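Long-range contacts in LacI family sugar-binding transcriptional regulator (Enterococcus faecalis V583, PDB 4RK0), which binds ribose between the two lobes of a periplasmic-binding-protein-like fold and probably serves as a sugar-responsive, DNA-binding transcription regulator of the LacI family: residues K8-I13 and G66-S71; P89-D94 and T242-R247; D108-G113 and I140-K145; Q114-H119 and K145-V150. All blocks are in the same frame, centred on the assembly; numbering follows the deposited sequence.

Overall arrangement
From the N terminus, contact 1 comes first: the chain leaves strand 9-14 and returns with strand 66-69, closing a loop before contact 2 opens at 89-94. Contact 2 touches contact 1, because strands 66-69 and 90-93 are neighbours in one sheet, and it closes only when helix 233-249 packs on that sheet. Contacts 3 and 4 are nested inside this long loop. Their segments alternate along the chain, so they cross, and they share Lys145. Together they join helix 109-122 to helix 138-150 in the other half of the molecule. The centres of contacts 2 and 3 lie about 23 Å apart, yet both touch the bound ribose, one from each side of the cleft.

Contact 1: residues K8-I13 and G66-S71; sequences KTIGVI and GFVIAS
Side chains of strands 9-13 and 66-69 alternate between the two faces of the sheet, and their torsions decide which branch meets the neighbour. On one face are Ile10, Val12 and Val68. Ile10 sets CG1 beside the backbone N (chi1 -56°), which leaves CG2 anti to that N and brings this methyl to 4.1 Å from Val68 CG2, the side chains crossing obliquely. Val12 adds a looser touch, its CG2 lying 4.3 Å from Val68 CB. Leu244 of helix 233-249 covers both Ile10 and Val68 on this face. The backbone between the rows is parallel, the strand axes being 17° apart, and Gly11 and Ile13 each bond to two residues of 66-71. Val68 N reaches Gly11 O at 2.8 Å and Ile13 N reaches Val68 O at 2.9 Å, both nearly along the C=O axis. These are neighbouring inner strands in the parallel part of the sheet of the Rossmann-like N-terminal lobe in the periplasmic-binding-protein fold; strand 39-44 flanks 9-14, and 90-93 flanks 66-69. On the other face Phe67 carries CG beside its backbone N (chi1 -81°). Its ring leans obliquely over Gly11, which has no side chain, with Phe67 CD1 3.8 Å from Gly11 CA. Ile13 splits its branches: CG1 sits 4.5 Å from Phe67 CD1, whereas CG2 meets Ser71 CB at 3.9 Å. Ala70 N closes the row of backbone bonds on Ile13 O.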
loop_
_atom_site.group_PDB
_atom_site.type_symbol
_atom_site.label_atom_id
_atom_site.label_comp_id
_atom_site.label_asym_id
_atom_site.label_seq_id
_atom_site.Cartn_x
_atom_site.Cartn_y
_atom_site.Cartn_z
ATOM N N LYS A 8 4.217 12.721 23.430
ATOM C CA LYS A 8 4.199 13.193 22.032
ATOM C C LYS A 8 3.764 12.077 21.058
ATOM O O LYS A 8 4.435 11.774 20.082
ATOM C CB LYS A 8 5.547 13.799 21.646
ATOM C CG LYS A 8 5.880 15.104 22.395
ATOM C CD LYS A 8 6.721 16.024 21.521
ATOM C CE LYS A 8 7.281 17.194 22.306
ATOM N NZ LYS A 8 8.338 16.767 23.263
ATOM N N THR A 9 2.617 11.483 21.353
ATOM C CA THR A 9 2.081 10.370 20.584
ATOM C C THR A 9 0.788 10.792 19.895
ATOM O O THR A 9 -0.048 11.462 20.492
ATOM C CB THR A 9 1.825 9.152 21.505
ATOM O OG1 THR A 9 0.908 9.514 22.550
ATOM C CG2 THR A 9 3.118 8.658 22.127
ATOM N N ILE A 10 0.618 10.411 18.622
ATOM C CA ILE A 10 -0.643 10.609 17.916
ATOM C C ILE A 10 -1.240 9.282 17.422
ATOM O O ILE A 10 -0.587 8.557 16.682
ATOM C CB ILE A 10 -0.452 11.462 16.665
ATOM C CG1 ILE A 10 0.185 12.805 17.032
ATOM C CG2 ILE A 10 -1.780 11.637 15.929
ATOM C CD1 ILE A 10 -0.738 13.757 17.759
ATOM N N GLY A 11 -2.487 8.978 17.786
ATOM C CA GLY A 11 -3.146 7.746 17.291
ATOM C C GLY A 11 -3.835 7.958 15.960
ATOM O O GLY A 11 -4.515 8.934 15.793
ATOM N N VAL A 12 -3.617 7.062 14.991
ATOM C CA VAL A 12 -4.181 7.231 13.672
ATOM C C VAL A 12 -4.999 6.004 13.335
ATOM O O VAL A 12 -4.461 4.909 13.327
ATOM C CB VAL A 12 -3.079 7.363 12.616
ATOM C CG1 VAL A 12 -3.727 7.473 11.232
ATOM C CG2 VAL A 12 -2.212 8.585 12.933
ATOM N N ILE A 13 -6.296 6.214 13.124
ATOM C CA ILE A 13 -7.250 5.156 12.906
ATOM C C ILE A 13 -7.743 5.241 11.470
ATOM O O ILE A 13 -8.464 6.161 11.094
ATOM C CB ILE A 13 -8.494 5.292 13.836
ATOM C CG1 ILE A 13 -8.100 5.600 15.281
ATOM C CG2 ILE A 13 -9.383 4.068 13.707
ATOM C CD1 ILE A 13 -7.203 4.600 15.943
ATOM N N GLY A 66 -3.148 12.984 20.895
ATOM C CA GLY A 66 -4.198 13.320 19.938
ATOM C C GLY A 66 -4.500 12.176 18.977
ATOM O O GLY A 66 -3.702 11.255 18.861
ATOM N N PHE A 67 -5.673 12.240 18.366
ATOM C CA PHE A 67 -6.173 11.184 17.463
ATOM C C PHE A 67 -6.580 11.731 16.106
ATOM O O PHE A 67 -7.290 12.721 16.011
ATOM C CB PHE A 67 -7.431 10.472 18.038
ATOM C CG PHE A 67 -7.130 9.407 19.054
ATOM C CD1 PHE A 67 -6.659 8.170 18.652
ATOM C CD2 PHE A 67 -7.342 9.629 20.416
ATOM C CE1 PHE A 67 -6.384 7.174 19.588
ATOM C CE2 PHE A 67 -7.063 8.640 21.352
ATOM C CZ PHE A 67 -6.582 7.415 20.939
ATOM N N VAL A 68 -6.151 11.044 15.048
ATOM C CA VAL A 68 -6.714 11.266 13.712
ATOM C C VAL A 68 -7.675 10.090 13.444
ATOM O O VAL A 68 -7.235 8.948 13.517
ATOM C CB VAL A 68 -5.598 11.213 12.629
ATOM C CG1 VAL A 68 -6.189 11.440 11.252
ATOM C CG2 VAL A 68 -4.509 12.242 12.930
ATOM N N ILE A 69 -8.916 10.394 13.100
ATOM C CA ILE A 69 -9.992 9.394 12.966
ATOM C C ILE A 69 -10.568 9.450 11.558
ATOM O O ILE A 69 -11.260 10.367 11.173
ATOM C CB ILE A 69 -11.106 9.527 14.059
ATOM C CG1 ILE A 69 -10.475 9.441 15.456
ATOM C CG2 ILE A 69 -12.138 8.413 13.854
ATOM C CD1 ILE A 69 -11.344 9.896 16.609
ATOM N N ALA A 70 -10.221 8.430 10.774
ATOM C CA ALA A 70 -10.653 8.338 9.411
ATOM C C ALA A 70 -11.652 7.180 9.206
ATOM O O ALA A 70 -12.075 6.958 8.081
ATOM C CB ALA A 70 -9.444 8.122 8.488
ATOM N N SER A 71 -11.982 6.440 10.270
ATOM C CA SER A 71 -12.846 5.242 10.194
ATOM C C SER A 71 -14.171 5.530 10.885
ATOM O O SER A 71 -14.176 6.104 11.965
ATOM C CB SER A 71 -12.131 4.050 10.878
ATOM O OG SER A 71 -13.014 2.976 11.174
#

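Contact 2: residues P89-D94 and T242-R247. With RIB (alpha-D-ribofuranose), chain E.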
loop_
_atom_site.group_PDB
_atom_site.type_symbol
_atom_site.label_atom_id
_atom_site.label_comp_id
_atom_site.label_asym_id
_atom_site.label_seq_id
_atom_site.Cartn_x
_atom_site.Cartn_y
_atom_site.Cartn_z
ATOM N N PRO A 89 -7.629 16.042 22.127
ATOM C CA PRO A 89 -7.995 16.593 20.839
ATOM C C PRO A 89 -7.975 15.515 19.742
ATOM O O PRO A 89 -7.243 14.530 19.851
ATOM C CB PRO A 89 -6.908 17.639 20.597
ATOM C CG PRO A 89 -5.728 17.113 21.325
ATOM C CD PRO A 89 -6.281 16.454 22.545
ATOM N N PHE A 90 -8.832 15.707 18.767
ATOM C CA PHE A 90 -8.927 14.827 17.612
ATOM C C PHE A 90 -9.393 15.560 16.356
ATOM O O PHE A 90 -9.818 16.708 16.385
ATOM C CB PHE A 90 -9.883 13.674 17.920
ATOM C CG PHE A 90 -11.329 14.100 18.044
ATOM C CD1 PHE A 90 -11.842 14.544 19.248
ATOM C CD2 PHE A 90 -12.156 14.084 16.950
ATOM C CE1 PHE A 90 -13.167 14.957 19.343
ATOM C CE2 PHE A 90 -13.473 14.486 17.034
ATOM C CZ PHE A 90 -13.988 14.934 18.241
ATOM N N ILE A 91 -9.289 14.867 15.226
ATOM C CA ILE A 91 -9.693 15.398 13.955
ATOM C C ILE A 91 -10.218 14.212 13.121
ATOM O O ILE A 91 -9.724 13.112 13.264
ATOM C CB ILE A 91 -8.515 16.135 13.254
ATOM C CG1 ILE A 91 -8.975 16.809 11.967
ATOM C CG2 ILE A 91 -7.326 15.201 13.027
ATOM C CD1 ILE A 91 -8.046 17.953 11.567
ATOM N N VAL A 92 -11.266 14.473 12.362
ATOM C CA VAL A 92 -11.937 13.469 11.533
ATOM C C VAL A 92 -11.808 13.787 10.034
ATOM O O VAL A 92 -11.621 14.925 9.600
ATOM C CB VAL A 92 -13.438 13.282 11.900
ATOM C CG1 VAL A 92 -13.612 13.076 13.399
ATOM C CG2 VAL A 92 -14.332 14.397 11.373
ATOM N N LEU A 93 -11.902 12.746 9.235
ATOM C CA LEU A 93 -11.806 12.880 7.831
ATOM C C LEU A 93 -12.278 11.586 7.201
ATOM O O LEU A 93 -12.510 10.565 7.876
ATOM C CB LEU A 93 -10.355 13.140 7.399
ATOM C CG LEU A 93 -9.358 12.013 7.596
ATOM C CD1 LEU A 93 -8.133 12.239 6.679
ATOM C CD2 LEU A 93 -8.957 11.811 9.035
ATOM N N ASP A 94 -12.420 11.685 5.898
ATOM C CA ASP A 94 -12.652 10.555 5.016
ATOM C C ASP A 94 -13.954 9.825 5.390
ATOM O O ASP A 94 -15.026 10.451 5.338
ATOM C CB ASP A 94 -11.455 9.619 5.008
ATOM C CG ASP A 94 -11.392 8.813 3.696
ATOM O OD1 ASP A 94 -11.369 9.440 2.611
ATOM O OD2 ASP A 94 -11.458 7.585 3.741
ATOM N N THR A 242 -1.454 18.740 10.588
ATOM C CA THR A 242 -1.044 20.110 10.910
ATOM C C THR A 242 -2.094 20.690 11.806
ATOM O O THR A 242 -1.780 21.261 12.843
ATOM C CB THR A 242 -0.840 20.959 9.651
ATOM O OG1 THR A 242 0.255 20.396 8.897
ATOM C CG2 THR A 242 -0.471 22.409 10.007
ATOM N N LEU A 243 -3.351 20.534 11.410
ATOM C CA LEU A 243 -4.458 21.029 12.217
ATOM C C LEU A 243 -4.547 20.375 13.565
ATOM O O LEU A 243 -4.875 21.041 14.542
ATOM C CB LEU A 243 -5.767 20.901 11.473
ATOM C CG LEU A 243 -5.994 21.886 10.336
ATOM C CD1 LEU A 243 -7.384 21.662 9.813
ATOM C CD2 LEU A 243 -5.824 23.335 10.772
ATOM N N LEU A 244 -4.202 19.093 13.666
ATOM C CA LEU A 244 -4.267 18.427 14.963
ATOM C C LEU A 244 -3.171 18.933 15.865
ATOM O O LEU A 244 -3.402 19.192 17.034
ATOM C CB LEU A 244 -4.176 16.900 14.834
ATOM C CG LEU A 244 -4.187 16.085 16.129
ATOM C CD1 LEU A 244 -5.472 16.312 16.924
ATOM C CD2 LEU A 244 -4.046 14.604 15.786
ATOM N N LEU A 245 -1.962 19.060 15.339
ATOM C CA LEU A 245 -0.865 19.568 16.172
ATOM C C LEU A 245 -1.113 21.007 16.638
ATOM O O LEU A 245 -0.629 21.408 17.718
ATOM C CB LEU A 245 0.463 19.448 15.433
ATOM C CG LEU A 245 1.065 18.033 15.427
ATOM C CD1 LEU A 245 2.375 18.046 14.652
ATOM C CD2 LEU A 245 1.301 17.507 16.832
ATOM N N GLU A 246 -1.888 21.759 15.859
ATOM C CA GLU A 246 -2.272 23.110 16.250
ATOM C C GLU A 246 -3.179 23.103 17.460
ATOM O O GLU A 246 -3.092 24.001 18.286
ATOM C CB GLU A 246 -3.004 23.830 15.124
ATOM C CG GLU A 246 -2.115 24.587 14.149
ATOM C CD GLU A 246 -2.876 25.119 12.936
ATOM O OE1 GLU A 246 -4.129 25.089 12.920
ATOM O OE2 GLU A 246 -2.217 25.554 11.973
ATOM N N ARG A 247 -4.073 22.118 17.556
ATOM C CA ARG A 247 -4.957 22.036 18.712
ATOM C C ARG A 247 -4.169 21.536 19.925
ATOM O O ARG A 247 -4.365 21.986 21.041
ATOM C CB ARG A 247 -6.189 21.182 18.400
ATOM C CG ARG A 247 -7.173 21.093 19.553
ATOM C CD ARG A 247 -8.523 20.518 19.091
ATOM N NE ARG A 247 -9.138 21.316 18.019
ATOM C CZ ARG A 247 -9.765 22.481 18.184
ATOM N NH1 ARG A 247 -9.859 23.030 19.394
ATOM N NH2 ARG A 247 -10.285 23.118 17.140
HETATM O O5 RIB E . -9.967 4.429 -2.148
HETATM C C5 RIB E . -10.303 4.287 -0.777
HETATM C C4 RIB E . -11.533 5.065 -0.601
HETATM O O4 RIB E . -12.132 4.940 0.715
HETATM C C3 RIB E . -10.931 6.418 -0.927
HETATM O O3 RIB E . -11.658 6.812 -2.092
HETATM C C2 RIB E . -11.158 7.159 0.394
HETATM O O2 RIB E . -11.717 8.433 0.189
HETATM C C1 RIB E . -11.939 6.222 1.331
HETATM O O1 RIB E . -13.091 6.841 1.876
#
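Apolar packing carries the contact between strand 90-93 and helix 242-247, whose axes run nearly antiparallel (159°) and come within 8.2 Å. Ile91 meets the helix with both of its branches. With CG1 anti to its backbone N (chi1 -175°) and the chain extended, it sends CD1 to 3.7 Å from Leu243 CB, the two side chains crossing at about a right angle. Its other branch, CG2, occupies the crowded position between N and carbonyl carbon and lies 4.0 Å from Leu244 CB. Leu244 reaches back with CD1, which stops 3.8 Å from Phe90 CA and so packs on the strand backbone. At the end of the helix segment Arg247 CG and CD both meet Pro89 CB, with CG at 3.6 Å.

Polar interactions lie at the margins. The Arg247 chain bends at chi3 (-58°), and its guanidinium is bound by a salt bridge to Asp103 and a hydrogen bond to the carbonyl of Lys253. Far from the helix, Asp94 accepts from the ribose: RIB O2 lies 2.6 Å from Asp94 OD1. RIB O1 pairs with OD2, an atom whose position is less certain.

A helix running back along a strand in the parallel part of the sheet, nearly antiparallel to it, with a ligand residue following that strand, is the Rossmann-like lobe architecture of periplasmic-binding-protein-like sugar sensors.

Contact 3: residues D108-G113 and I140-K145. With RIB (alpha-D-ribofuranose), chain E.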
loop_
_atom_site.group_PDB
_atom_site.type_symbol
_atom_site.label_atom_id
_atom_site.label_comp_id
_atom_site.label_asym_id
_atom_site.label_seq_id
_atom_site.Cartn_x
_atom_site.Cartn_y
_atom_site.Cartn_z
ATOM N N ASP A 108 -13.569 17.070 -1.804
ATOM C CA ASP A 108 -14.832 17.417 -2.397
ATOM C C ASP A 108 -15.480 16.275 -3.187
ATOM O O ASP A 108 -15.516 16.305 -4.400
ATOM C CB ASP A 108 -14.679 18.652 -3.277
ATOM C CG ASP A 108 -16.020 19.335 -3.554
ATOM O OD1 ASP A 108 -17.115 18.704 -3.423
ATOM O OD2 ASP A 108 -15.968 20.519 -3.914
ATOM N N ASP A 109 -16.038 15.310 -2.465
ATOM C CA ASP A 109 -16.594 14.093 -3.058
ATOM C C ASP A 109 -17.733 14.376 -4.009
ATOM O O ASP A 109 -17.877 13.755 -5.063
ATOM C CB ASP A 109 -17.064 13.139 -1.945
ATOM C CG ASP A 109 -15.917 12.649 -1.088
ATOM O OD1 ASP A 109 -15.117 11.811 -1.558
ATOM O OD2 ASP A 109 -15.792 13.126 0.037
ATOM N N TYR A 110 -18.570 15.331 -3.622
ATOM C CA TYR A 110 -19.684 15.707 -4.445
ATOM C C TYR A 110 -19.260 16.232 -5.795
ATOM O O TYR A 110 -19.797 15.843 -6.823
ATOM C CB TYR A 110 -20.495 16.782 -3.696
ATOM C CG TYR A 110 -21.818 17.124 -4.351
ATOM C CD1 TYR A 110 -22.965 16.383 -4.072
ATOM C CD2 TYR A 110 -21.941 18.214 -5.189
ATOM C CE1 TYR A 110 -24.207 16.719 -4.631
ATOM C CE2 TYR A 110 -23.165 18.547 -5.765
ATOM C CZ TYR A 110 -24.291 17.795 -5.485
ATOM O OH TYR A 110 -25.505 18.121 -6.053
ATOM N N ARG A 111 -18.316 17.158 -5.790
ATOM C CA ARG A 111 -17.827 17.702 -7.060
ATOM C C ARG A 111 -17.096 16.610 -7.873
ATOM O O ARG A 111 -17.215 16.566 -9.071
ATOM C CB ARG A 111 -16.911 18.902 -6.799
ATOM C CG ARG A 111 -16.271 19.567 -8.012
ATOM C CD ARG A 111 -17.293 20.071 -9.029
ATOM N NE ARG A 111 -16.650 20.592 -10.241
ATOM C CZ ARG A 111 -17.286 20.886 -11.376
ATOM N NH1 ARG A 111 -16.601 21.345 -12.419
ATOM N NH2 ARG A 111 -18.605 20.718 -11.482
ATOM N N GLY A 112 -16.372 15.720 -7.205
ATOM C CA GLY A 112 -15.716 14.604 -7.939
ATOM C C GLY A 112 -16.730 13.755 -8.703
ATOM O O GLY A 112 -16.501 13.347 -9.829
ATOM N N GLY A 113 -17.876 13.491 -8.076
ATOM C CA GLY A 113 -18.903 12.719 -8.732
ATOM C C GLY A 113 -19.472 13.452 -9.928
ATOM O O GLY A 113 -19.740 12.835 -10.964
ATOM N N ILE A 140 -18.312 8.649 0.481
ATOM C CA ILE A 140 -18.447 7.861 -0.728
ATOM C C ILE A 140 -19.833 8.039 -1.333
ATOM O O ILE A 140 -19.943 8.248 -2.535
ATOM C CB ILE A 140 -18.114 6.387 -0.468
ATOM C CG1 ILE A 140 -16.610 6.298 -0.192
ATOM C CG2 ILE A 140 -18.525 5.560 -1.667
ATOM C CD1 ILE A 140 -16.139 5.003 0.428
ATOM N N GLN A 141 -20.862 8.065 -0.475
ATOM C CA GLN A 141 -22.216 8.277 -0.911
ATOM C C GLN A 141 -22.311 9.606 -1.637
ATOM O O GLN A 141 -22.960 9.696 -2.657
ATOM C CB GLN A 141 -23.213 8.256 0.282
ATOM C CG GLN A 141 -24.663 8.103 -0.183
ATOM C CD GLN A 141 -24.972 6.727 -0.770
ATOM O OE1 GLN A 141 -25.592 6.600 -1.836
ATOM N NE2 GLN A 141 -24.542 5.689 -0.077
ATOM N N GLN A 142 -21.643 10.637 -1.119
ATOM C CA GLN A 142 -21.607 11.922 -1.826
ATOM C C GLN A 142 -21.116 11.860 -3.280
ATOM O O GLN A 142 -21.493 12.695 -4.099
ATOM C CB GLN A 142 -20.778 12.939 -1.048
ATOM C CG GLN A 142 -21.389 13.346 0.284
ATOM C CD GLN A 142 -22.657 14.171 0.122
ATOM O OE1 GLN A 142 -23.771 13.688 0.344
ATOM N NE2 GLN A 142 -22.490 15.422 -0.263
ATOM N N ARG A 143 -20.257 10.909 -3.623
ATOM C CA ARG A 143 -19.819 10.796 -5.003
ATOM C C ARG A 143 -20.961 10.359 -5.906
ATOM O O ARG A 143 -21.131 10.852 -7.029
ATOM C CB ARG A 143 -18.676 9.796 -5.121
ATOM C CG ARG A 143 -17.401 10.218 -4.425
ATOM C CD ARG A 143 -16.380 9.095 -4.295
ATOM N NE ARG A 143 -15.410 9.434 -3.261
ATOM C CZ ARG A 143 -14.486 8.622 -2.785
ATOM N NH1 ARG A 143 -14.309 7.405 -3.330
ATOM N NH2 ARG A 143 -13.691 9.046 -1.807
ATOM N N LEU A 144 -21.755 9.407 -5.433
ATOM C CA LEU A 144 -22.939 9.029 -6.175
ATOM C C LEU A 144 -23.899 10.220 -6.279
ATOM O O LEU A 144 -24.467 10.506 -7.369
ATOM C CB LEU A 144 -23.656 7.870 -5.482
ATOM C CG LEU A 144 -24.999 7.528 -6.139
ATOM C CD1 LEU A 144 -24.826 7.041 -7.568
ATOM C CD2 LEU A 144 -25.715 6.477 -5.308
ATOM N N LYS A 145 -24.112 10.874 -5.134
ATOM C CA LYS A 145 -25.027 12.057 -5.087
ATOM C C LYS A 145 -24.578 13.129 -6.073
ATOM O O LYS A 145 -25.378 13.656 -6.843
ATOM C CB LYS A 145 -25.082 12.627 -3.670
ATOM C CG LYS A 145 -26.245 13.585 -3.418
ATOM C CD LYS A 145 -26.895 13.333 -2.059
ATOM C CE LYS A 145 -27.593 14.571 -1.523
ATOM N NZ LYS A 145 -26.605 15.561 -1.009
HETATM O O5 RIB E . -9.967 4.429 -2.148
HETATM C C5 RIB E . -10.303 4.287 -0.777
HETATM C C4 RIB E . -11.533 5.065 -0.601
HETATM O O4 RIB E . -12.132 4.940 0.715
HETATM C C3 RIB E . -10.931 6.418 -0.927
HETATM O O3 RIB E . -11.658 6.812 -2.092
HETATM C C2 RIB E . -11.158 7.159 0.394
HETATM O O2 RIB E . -11.717 8.433 0.189
HETATM C C1 RIB E . -11.939 6.222 1.331
HETATM O O1 RIB E . -13.091 6.841 1.876
#
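Arg143 runs from the interface of segments 109-113 and 140-145 to the sugar. Its CB lies beside the backbone carbonyl of Asp109, and CG, held anti to the carbonyl carbon, comes 3.6 Å from Asp109 O while also touching Asp109 CB. From there the chain runs extended; CD passes near Asp109 OD1, and CZ sits between that oxygen and RIB O3. Arg143 NE lies 2.9 Å from Asp109 OD1, a fairly straight bond (157°), and Arg143 NH2 reaches the same oxygen at 3.1 Å. This side-on salt bridge puts OD1 in the guanidinium plane, the two groups being turned 28° apart, and fixes the rotation of the tip. Arg143 NH2 also donates to RIB O2 at 2.9 Å and to RIB O3 at 3.0 Å. Arg143 NH1 meets RIB O3 at 3.0 Å and is held further by the carbonyl of Ile185. Ile140 CG1 covers one face of the guanidinium near its rim, and Tyr213 adds a cation-pi contact. Asp109 thus acts as a second-shell residue that positions a sugar-binding arginine.

Away from the sugar the helices approach closely: Gly113 CA is 3.4 Å from Arg143 O. Tyr110 lies across Gln142, and Tyr110 CE1 is 3.9 Å from Lys145 CG, which sits at the ring edge. The segments 109-113 and 140-145 cross at -39°; helix 109-122, which follows strand 103-107, here packs beside helix 138-150, which links strands 127-132 and 154-159.

Contact 4: residues Q114-H119 and K145-V150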
loop_
_atom_site.group_PDB
_atom_site.type_symbol
_atom_site.label_atom_id
_atom_site.label_comp_id
_atom_site.label_asym_id
_atom_site.label_seq_id
_atom_site.Cartn_x
_atom_site.Cartn_y
_atom_site.Cartn_z
ATOM N N GLN A 114 -19.634 14.772 -9.789
ATOM C CA GLN A 114 -20.048 15.623 -10.908
ATOM C C GLN A 114 -19.057 15.563 -12.084
ATOM O O GLN A 114 -19.450 15.459 -13.212
ATOM C CB GLN A 114 -20.180 17.062 -10.440
ATOM C CG GLN A 114 -21.399 17.293 -9.588
ATOM C CD GLN A 114 -21.652 18.774 -9.340
ATOM O OE1 GLN A 114 -20.731 19.585 -9.336
ATOM N NE2 GLN A 114 -22.909 19.126 -9.121
ATOM N N LEU A 115 -17.762 15.602 -11.792
ATOM C CA LEU A 115 -16.756 15.585 -12.857
ATOM C C LEU A 115 -16.742 14.263 -13.589
ATOM O O LEU A 115 -16.565 14.236 -14.802
ATOM C CB LEU A 115 -15.376 15.796 -12.264
ATOM C CG LEU A 115 -15.073 17.202 -11.792
ATOM C CD1 LEU A 115 -13.736 17.265 -11.046
ATOM C CD2 LEU A 115 -15.096 18.184 -12.945
ATOM N N ALA A 116 -16.971 13.181 -12.844
ATOM C CA ALA A 116 -17.010 11.835 -13.414
ATOM C C ALA A 116 -18.195 11.722 -14.354
ATOM O O ALA A 116 -18.060 11.294 -15.500
ATOM C CB ALA A 116 -17.053 10.790 -12.278
ATOM N N ALA A 117 -19.358 12.142 -13.875
ATOM C CA ALA A 117 -20.541 12.241 -14.721
ATOM C C ALA A 117 -20.321 13.087 -15.981
ATOM O O ALA A 117 -20.770 12.691 -17.036
ATOM C CB ALA A 117 -21.700 12.801 -13.922
ATOM N N LYS A 118 -19.642 14.230 -15.855
ATOM C CA LYS A 118 -19.475 15.163 -16.950
ATOM C C LYS A 118 -18.599 14.512 -17.972
ATOM O O LYS A 118 -18.812 14.649 -19.152
ATOM C CB LYS A 118 -18.790 16.465 -16.529
ATOM C CG LYS A 118 -19.689 17.528 -15.907
ATOM C CD LYS A 118 -18.913 18.839 -15.785
ATOM C CE LYS A 118 -19.561 19.805 -14.811
ATOM N NZ LYS A 118 -20.971 20.100 -15.183
ATOM N N HIS A 119 -17.589 13.813 -17.499
ATOM C CA HIS A 119 -16.719 13.132 -18.418
ATOM C C HIS A 119 -17.434 12.074 -19.246
ATOM O O HIS A 119 -17.252 12.020 -20.475
ATOM C CB HIS A 119 -15.580 12.501 -17.659
ATOM C CG HIS A 119 -14.629 11.813 -18.555
ATOM N ND1 HIS A 119 -13.839 12.498 -19.444
ATOM C CD2 HIS A 119 -14.402 10.497 -18.774
ATOM C CE1 HIS A 119 -13.123 11.634 -20.140
ATOM N NE2 HIS A 119 -13.466 10.416 -19.769
ATOM N N LYS A 145 -24.112 10.874 -5.134
ATOM C CA LYS A 145 -25.027 12.057 -5.087
ATOM C C LYS A 145 -24.578 13.129 -6.073
ATOM O O LYS A 145 -25.378 13.656 -6.843
ATOM C CB LYS A 145 -25.082 12.627 -3.670
ATOM C CG LYS A 145 -26.245 13.585 -3.418
ATOM C CD LYS A 145 -26.895 13.333 -2.059
ATOM C CE LYS A 145 -27.593 14.571 -1.523
ATOM N NZ LYS A 145 -26.605 15.561 -1.009
ATOM N N GLY A 146 -23.284 13.432 -6.098
ATOM C CA GLY A 146 -22.796 14.415 -7.075
ATOM C C GLY A 146 -22.947 13.919 -8.495
ATOM O O GLY A 146 -23.325 14.674 -9.405
ATOM N N PHE A 147 -22.666 12.634 -8.708
ATOM C CA PHE A 147 -22.852 12.026 -10.015
ATOM C C PHE A 147 -24.299 12.216 -10.515
ATOM O O PHE A 147 -24.530 12.674 -11.641
ATOM C CB PHE A 147 -22.466 10.562 -9.950
ATOM C CG PHE A 147 -22.423 9.878 -11.267
ATOM C CD1 PHE A 147 -23.568 9.318 -11.817
ATOM C CD2 PHE A 147 -21.220 9.789 -11.985
ATOM C CE1 PHE A 147 -23.525 8.695 -13.042
ATOM C CE2 PHE A 147 -21.172 9.148 -13.206
ATOM C CZ PHE A 147 -22.327 8.605 -13.745
ATOM N N CYS A 148 -25.273 11.907 -9.665
ATOM C CA CYS A 148 -26.685 11.981 -10.086
ATOM C C CYS A 148 -27.204 13.430 -10.095
ATOM O O CYS A 148 -28.238 13.713 -10.675
ATOM C CB CYS A 148 -27.549 11.084 -9.208
ATOM S SG CYS A 148 -27.023 9.347 -9.355
ATOM N N SER A 149 -26.465 14.358 -9.498
ATOM C CA SER A 149 -26.857 15.774 -9.539
ATOM C C SER A 149 -26.815 16.369 -10.963
ATOM O O SER A 149 -27.521 17.353 -11.248
ATOM C CB SER A 149 -26.004 16.613 -8.591
ATOM O OG SER A 149 -24.720 16.866 -9.123
ATOM N N VAL A 150 -26.003 15.775 -11.843
ATOM C CA VAL A 150 -25.811 16.289 -13.207
ATOM C C VAL A 150 -26.075 15.290 -14.318
ATOM O O VAL A 150 -26.307 15.705 -15.454
ATOM C CB VAL A 150 -24.392 16.840 -13.430
ATOM C CG1 VAL A 150 -24.144 18.009 -12.494
ATOM C CG2 VAL A 150 -23.338 15.749 -13.266
#
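Three torsions set up this contact. Phe147 has CG anti to its backbone N (chi1 -171°), which swings the ring across to helix 114-119; Ser149 holds OG in the crowded position between N and carbonyl carbon (chi1 77°); and Gln114 is extended beyond CG, so its amide reaches that hydroxyl. Gln114 NE2 donates to Ser149 OG over 2.9 Å, nearly straight (168°) and in the amide plane. Ser149 OG in turn donates to Gly146 O at 2.6 Å, on a carbonyl lone pair, so the hydroxyl accepts from the other helix and donates to a carbonyl of its own. Gln114 CG packs 3.3 Å from the same Gly146 O, while the amide oxygen of Gln114 is held by Arg111.

Ala117 fills the apolar half. Its CB stands over one face of the Phe147 ring, 3.9 Å from the centroid, a CH-pi contact offset toward the rim. That methyl is also pressed tightly against Val150 CG2, 3.4 Å from Ala117 CB. Phe147 continues inward to Val128 and Val130 of strand 127-132.

The segments 114-119 and 145-150, with axes 7.5 Å apart at closest, belong to neighbouring helices, one of them the crossover of a beta-alpha-beta unit joining strands 127-132 and 154-159, as in the Rossmann-like C-terminal lobe of the periplasmic-binding-protein fold.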